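Local coordinates for protein aminopeptidase C (Lactobacillus rhamnosus, PDB 4K7C) that probably removes amino-terminal residues from peptides as a cysteine aminopeptidase of the papain-like C1 family, working as a six-chain assembly, at residues A[145-150]-A[287-292]; A[226-231]-A[246-251]. All blocks are in the same frame, centred on the assembly; numbering follows the deposited sequence. Where two conformers were deposited one is given.

Contact 1 of 2, residues A[145-150]-A[287-292]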
# COMPACT_ATOMS: atom_id res chain seq x y z
N LEU A 145 2.49 39.87 6.26
CA LEU A 145 1.94 39.45 4.98
C LEU A 145 1.44 40.70 4.24
O LEU A 145 1.65 40.84 3.01
CB LEU A 145 0.79 38.48 5.26
CG LEU A 145 0.19 37.67 4.11
CD1 LEU A 145 -0.80 38.49 3.31
CD2 LEU A 145 1.33 37.10 3.28
N SER A 146 0.73 41.59 4.94
CA SER A 146 0.35 42.86 4.33
C SER A 146 1.50 43.61 3.71
O SER A 146 1.37 44.09 2.57
CB SER A 146 -0.38 43.77 5.32
OG SER A 146 -1.60 43.22 5.47
N ALA A 147 2.61 43.70 4.43
CA ALA A 147 3.77 44.38 3.93
C ALA A 147 4.18 43.81 2.58
O ALA A 147 4.55 44.56 1.66
CB ALA A 147 4.94 44.27 4.88
N LEU A 148 4.12 42.47 2.46
CA LEU A 148 4.47 41.83 1.21
C LEU A 148 3.52 42.15 0.10
O LEU A 148 3.97 42.45 -0.99
CB LEU A 148 4.57 40.28 1.37
CG LEU A 148 5.72 39.84 2.28
CD1 LEU A 148 5.51 38.39 2.70
CD2 LEU A 148 7.06 40.00 1.59
N ILE A 149 2.22 42.19 0.40
CA ILE A 149 1.23 42.43 -0.61
C ILE A 149 1.28 43.89 -1.08
O ILE A 149 1.09 44.17 -2.26
CB ILE A 149 -0.10 41.95 -0.09
CG1 ILE A 149 -0.05 40.40 -0.18
CG2 ILE A 149 -1.29 42.44 -0.92
CD1 ILE A 149 -1.31 39.84 0.25
N GLU A 150 1.52 44.80 -0.12
CA GLU A 150 1.67 46.22 -0.44
C GLU A 150 2.82 46.40 -1.42
O GLU A 150 2.70 47.17 -2.35
CB GLU A 150 1.89 47.05 0.82
CG GLU A 150 0.57 47.11 1.57
CD GLU A 150 0.66 47.82 2.88
OE1 GLU A 150 -0.28 48.57 3.15
OE2 GLU A 150 1.64 47.59 3.62
N GLY A 287 11.62 48.85 5.54
CA GLY A 287 10.99 49.97 4.93
C GLY A 287 9.49 49.84 4.83
O GLY A 287 8.82 50.79 4.49
N GLY A 288 8.94 48.67 5.12
CA GLY A 288 7.52 48.47 5.02
C GLY A 288 6.92 48.58 6.39
O GLY A 288 7.62 48.86 7.38
N ARG A 289 5.64 48.38 6.45
CA ARG A 289 4.93 48.56 7.69
C ARG A 289 5.40 47.58 8.79
O ARG A 289 5.80 46.44 8.49
CB ARG A 289 3.44 48.43 7.44
CG ARG A 289 3.00 46.98 7.12
CD ARG A 289 1.51 46.75 7.38
NE ARG A 289 0.67 47.56 6.48
CZ ARG A 289 -0.08 48.61 6.88
NH1 ARG A 289 -0.80 49.28 5.97
NH2 ARG A 289 -0.15 48.97 8.18
N GLU A 290 5.34 48.03 10.04
CA GLU A 290 5.77 47.21 11.17
C GLU A 290 4.61 46.48 11.79
O GLU A 290 3.49 46.77 11.53
CB GLU A 290 6.44 48.07 12.26
CG GLU A 290 7.73 48.75 11.82
CD GLU A 290 8.29 49.68 12.89
OE1 GLU A 290 7.63 49.88 13.96
OE2 GLU A 290 9.40 50.20 12.66
N VAL A 291 4.92 45.51 12.63
CA VAL A 291 3.91 44.77 13.42
C VAL A 291 3.33 45.74 14.48
O VAL A 291 4.09 46.41 15.21
CB VAL A 291 4.58 43.50 14.06
CG1 VAL A 291 3.67 42.79 15.11
CG2 VAL A 291 5.01 42.52 12.97
N ARG A 292 2.00 45.76 14.53
CA ARG A 292 1.21 46.48 15.57
C ARG A 292 0.03 45.65 16.09
O ARG A 292 -0.87 45.30 15.32
CB ARG A 292 0.67 47.79 14.92
CG ARG A 292 1.70 48.90 14.67
CD ARG A 292 2.43 49.45 15.89
NE ARG A 292 3.36 50.50 15.48
CZ ARG A 292 4.62 50.36 15.11
NH1 ARG A 292 5.21 49.18 15.15
NH2 ARG A 292 5.33 51.45 14.73
O HOH W 1 4.13 48.27 3.91
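A side-on, two-nitrogen salt bridge between Arg289 and Glu150 ties the loop before strand 293-295 to helix 142-152. Arg289 NH1 donates to Glu150 OE1 over 3.0 Å, nearly straight at 166° and close to the guanidinium plane. The second bond, from Arg289 NE to Glu150 OE2, is also 3.0 Å long but more bent (145°) and tilted from both planes, which is what carboxylate and guanidinium planes 25° apart would produce. Both oxygens are met on their syn sides.

A water extends the grip to the loop backbone: it donates to Glu150 OE2 and accepts from Arg289 N, so the carboxylate grips the guanidinium directly and reaches the backbone N of Arg289 through the water. Helix 70-87, probably the central helix of the papain-like fold, packs behind, against Leu145 and Ile149, while Ser146, Ala147 and Glu150 face the loop.

The aliphatic part of Arg289 lies along the helix surface, with CG 4.0 Å from Ala147 CB and CD 4.1 Å from Ser146 CB. Beyond CD, the bend at chi3 turns NE and the guanidinium to the carboxylate of Glu150. Arg289 NH1 is shared with Asp258, with which it forms a second salt bridge.

Contact 2 of 2, residues A[226-231]-A[246-251]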
# COMPACT_ATOMS: atom_id res chain seq x y z
N PHE A 226 1.26 39.11 -16.66
CA PHE A 226 0.63 37.86 -17.15
C PHE A 226 -0.79 38.12 -17.62
O PHE A 226 -1.44 39.13 -17.22
CB PHE A 226 0.59 36.84 -16.00
CG PHE A 226 -0.11 37.37 -14.75
CD1 PHE A 226 0.57 38.17 -13.84
CD2 PHE A 226 -1.38 37.11 -14.52
CE1 PHE A 226 -0.07 38.68 -12.71
CE2 PHE A 226 -2.05 37.57 -13.40
CZ PHE A 226 -1.38 38.38 -12.47
N ASP A 227 -1.31 37.19 -18.40
CA ASP A 227 -2.73 37.13 -18.74
C ASP A 227 -3.48 36.20 -17.80
O ASP A 227 -2.90 35.19 -17.35
CB ASP A 227 -2.91 36.63 -20.15
CG ASP A 227 -2.44 37.58 -21.19
OD1 ASP A 227 -2.01 38.74 -20.93
OD2 ASP A 227 -2.55 37.14 -22.36
N PHE A 228 -4.71 36.55 -17.47
CA PHE A 228 -5.55 35.75 -16.57
C PHE A 228 -6.78 35.31 -17.38
O PHE A 228 -7.51 36.18 -17.87
CB PHE A 228 -5.96 36.63 -15.44
CG PHE A 228 -6.82 35.98 -14.37
CD1 PHE A 228 -6.58 34.67 -13.95
CD2 PHE A 228 -7.79 36.70 -13.76
CE1 PHE A 228 -7.37 34.09 -12.97
CE2 PHE A 228 -8.54 36.16 -12.72
CZ PHE A 228 -8.32 34.85 -12.33
N GLU A 229 -6.97 34.00 -17.59
CA GLU A 229 -8.10 33.46 -18.29
C GLU A 229 -8.84 32.47 -17.33
O GLU A 229 -8.17 31.72 -16.64
CB GLU A 229 -7.62 32.61 -19.48
CG GLU A 229 -6.98 33.36 -20.64
CD GLU A 229 -6.64 32.45 -21.82
OE1 GLU A 229 -7.54 32.13 -22.61
OE2 GLU A 229 -5.41 32.21 -22.05
N TYR A 230 -10.14 32.55 -17.25
CA TYR A 230 -10.94 31.71 -16.40
C TYR A 230 -12.40 31.64 -16.89
O TYR A 230 -12.81 32.41 -17.73
CB TYR A 230 -10.91 32.16 -14.95
CG TYR A 230 -11.60 33.48 -14.71
CD1 TYR A 230 -10.91 34.70 -14.87
CD2 TYR A 230 -12.93 33.51 -14.34
CE1 TYR A 230 -11.54 35.90 -14.71
CE2 TYR A 230 -13.55 34.72 -14.13
CZ TYR A 230 -12.85 35.89 -14.35
OH TYR A 230 -13.50 37.03 -14.13
N ARG A 231 -13.12 30.64 -16.40
CA ARG A 231 -14.55 30.52 -16.53
C ARG A 231 -15.18 30.70 -15.18
O ARG A 231 -14.76 30.07 -14.17
CB ARG A 231 -14.97 29.18 -17.13
CG ARG A 231 -14.75 29.17 -18.60
CD ARG A 231 -15.60 28.19 -19.35
NE ARG A 231 -15.21 28.13 -20.77
CZ ARG A 231 -16.01 28.50 -21.76
NH1 ARG A 231 -17.24 28.98 -21.51
NH2 ARG A 231 -15.61 28.41 -22.99
N GLN A 246 0.56 43.63 -8.96
CA GLN A 246 -0.09 44.78 -8.32
C GLN A 246 -1.41 45.20 -8.92
O GLN A 246 -2.33 45.41 -8.17
CB GLN A 246 0.90 45.92 -8.12
CG GLN A 246 2.10 45.41 -7.32
CD GLN A 246 3.01 46.50 -6.84
OE1 GLN A 246 4.07 46.77 -7.42
NE2 GLN A 246 2.57 47.18 -5.80
N THR A 247 -1.55 45.23 -10.26
CA THR A 247 -2.86 45.48 -10.81
C THR A 247 -3.90 44.35 -10.56
O THR A 247 -5.06 44.58 -10.37
CB THR A 247 -2.83 45.89 -12.31
OG1 THR A 247 -2.25 44.85 -13.07
CG2 THR A 247 -2.02 47.13 -12.45
N PHE A 248 -3.43 43.11 -10.57
CA PHE A 248 -4.27 41.96 -10.19
C PHE A 248 -4.79 42.16 -8.76
O PHE A 248 -5.99 42.08 -8.51
CB PHE A 248 -3.47 40.66 -10.33
CG PHE A 248 -4.26 39.47 -9.95
CD1 PHE A 248 -5.15 38.91 -10.86
CD2 PHE A 248 -4.28 39.02 -8.62
CE1 PHE A 248 -5.98 37.85 -10.47
CE2 PHE A 248 -5.12 37.98 -8.26
CZ PHE A 248 -5.97 37.40 -9.18
N PHE A 249 -3.90 42.46 -7.82
CA PHE A 249 -4.37 42.72 -6.48
C PHE A 249 -5.43 43.82 -6.44
O PHE A 249 -6.50 43.67 -5.82
CB PHE A 249 -3.25 43.02 -5.50
CG PHE A 249 -3.76 43.26 -4.08
CD1 PHE A 249 -4.06 42.20 -3.25
CD2 PHE A 249 -4.00 44.57 -3.62
CE1 PHE A 249 -4.61 42.44 -2.00
CE2 PHE A 249 -4.48 44.81 -2.34
CZ PHE A 249 -4.81 43.76 -1.55
N LYS A 250 -5.10 44.97 -7.04
CA LYS A 250 -6.01 46.12 -7.01
C LYS A 250 -7.38 45.79 -7.62
O LYS A 250 -8.38 46.18 -7.09
CB LYS A 250 -5.33 47.35 -7.68
CG LYS A 250 -4.09 47.86 -6.93
CD LYS A 250 -3.43 49.09 -7.59
CE LYS A 250 -2.87 50.05 -6.54
NZ LYS A 250 -1.48 49.65 -6.31
N LYS A 251 -7.43 45.02 -8.70
CA LYS A 251 -8.69 44.72 -9.40
C LYS A 251 -9.52 43.60 -8.80
O LYS A 251 -10.73 43.77 -8.63
CB LYS A 251 -8.42 44.46 -10.87
CG LYS A 251 -9.64 44.07 -11.69
CD LYS A 251 -9.37 44.09 -13.18
CE LYS A 251 -10.54 43.51 -13.98
NZ LYS A 251 -10.16 43.49 -15.42
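Phe248, on helix 245-253, reaches toward strand 226-231 and meets two phenylalanines of that strand in succession. At its root, CB lies 3.8 Å from Phe226 CZ, near the plane of the Phe226 ring, so Phe226 presents its edge to the base of the side chain. The next atom, CG, is still 4.0 Å from the same Phe226 CZ, and CD1 is only slightly farther from it. With CG anti to the backbone N (chi1 180°), the ring of Phe248 is carried outward from the helix, past the end of Phe226, to Phe228.

There CE1 makes the contact: it stands 3.8 Å from Phe228 CE2, over one face of the Phe228 ring and offset toward its rim. The two rings form a T-shaped (edge-to-face) pair, with centroids 5.4 Å apart and planes at 84°, and Phe248 supplies the edge. Tyr230 CD1 lies over the opposite face of Phe228, so that ring is held from both sides. Tyr252, one turn along the helix, stacks on Phe248 and also meets Phe228 edge-to-face, while Leu243 of the neighbouring strand touches Phe228 and Phe248.

Cut back to an alanine, position 248 is likely to leave that face of Phe228 without the aromatic edge of Phe248 and Tyr252 without its stacking partner, while Phe226 CZ would keep only CB beside it.

Each of the three rings is buried, and the contacts between them are apolar. Strand 226-231 pairs antiparallel with 237-243, and the helix follows almost at once; the arrangement is that of a beta-hairpin packed on the helix that succeeds it, joined through an aromatic cluster.

Overall arrangement
Both segments of contact 2 fall within the 136 residues that separate the two segments of contact 1: helix 142-152 comes first, then strand 226-231, helix 245-253 and finally the 287-292 loop. The two centres lie 22 Å apart, contact 1 about 15 Å and contact 2 about 27 Å from the centre of the chain. They still meet directly, for Ile149 CG2 packs 3.5 Å from Phe249 CE1. Helix 245-253 thus faces the hairpin with Phe248 and helix 142-152 with Phe249, while Met79 of helix 70-87 touches both Ile149 and Phe249. Farther out, Arg231 bonds to Phe52 of a second subunit, so this chain of contacts runs from the papain-like body to a subunit interface.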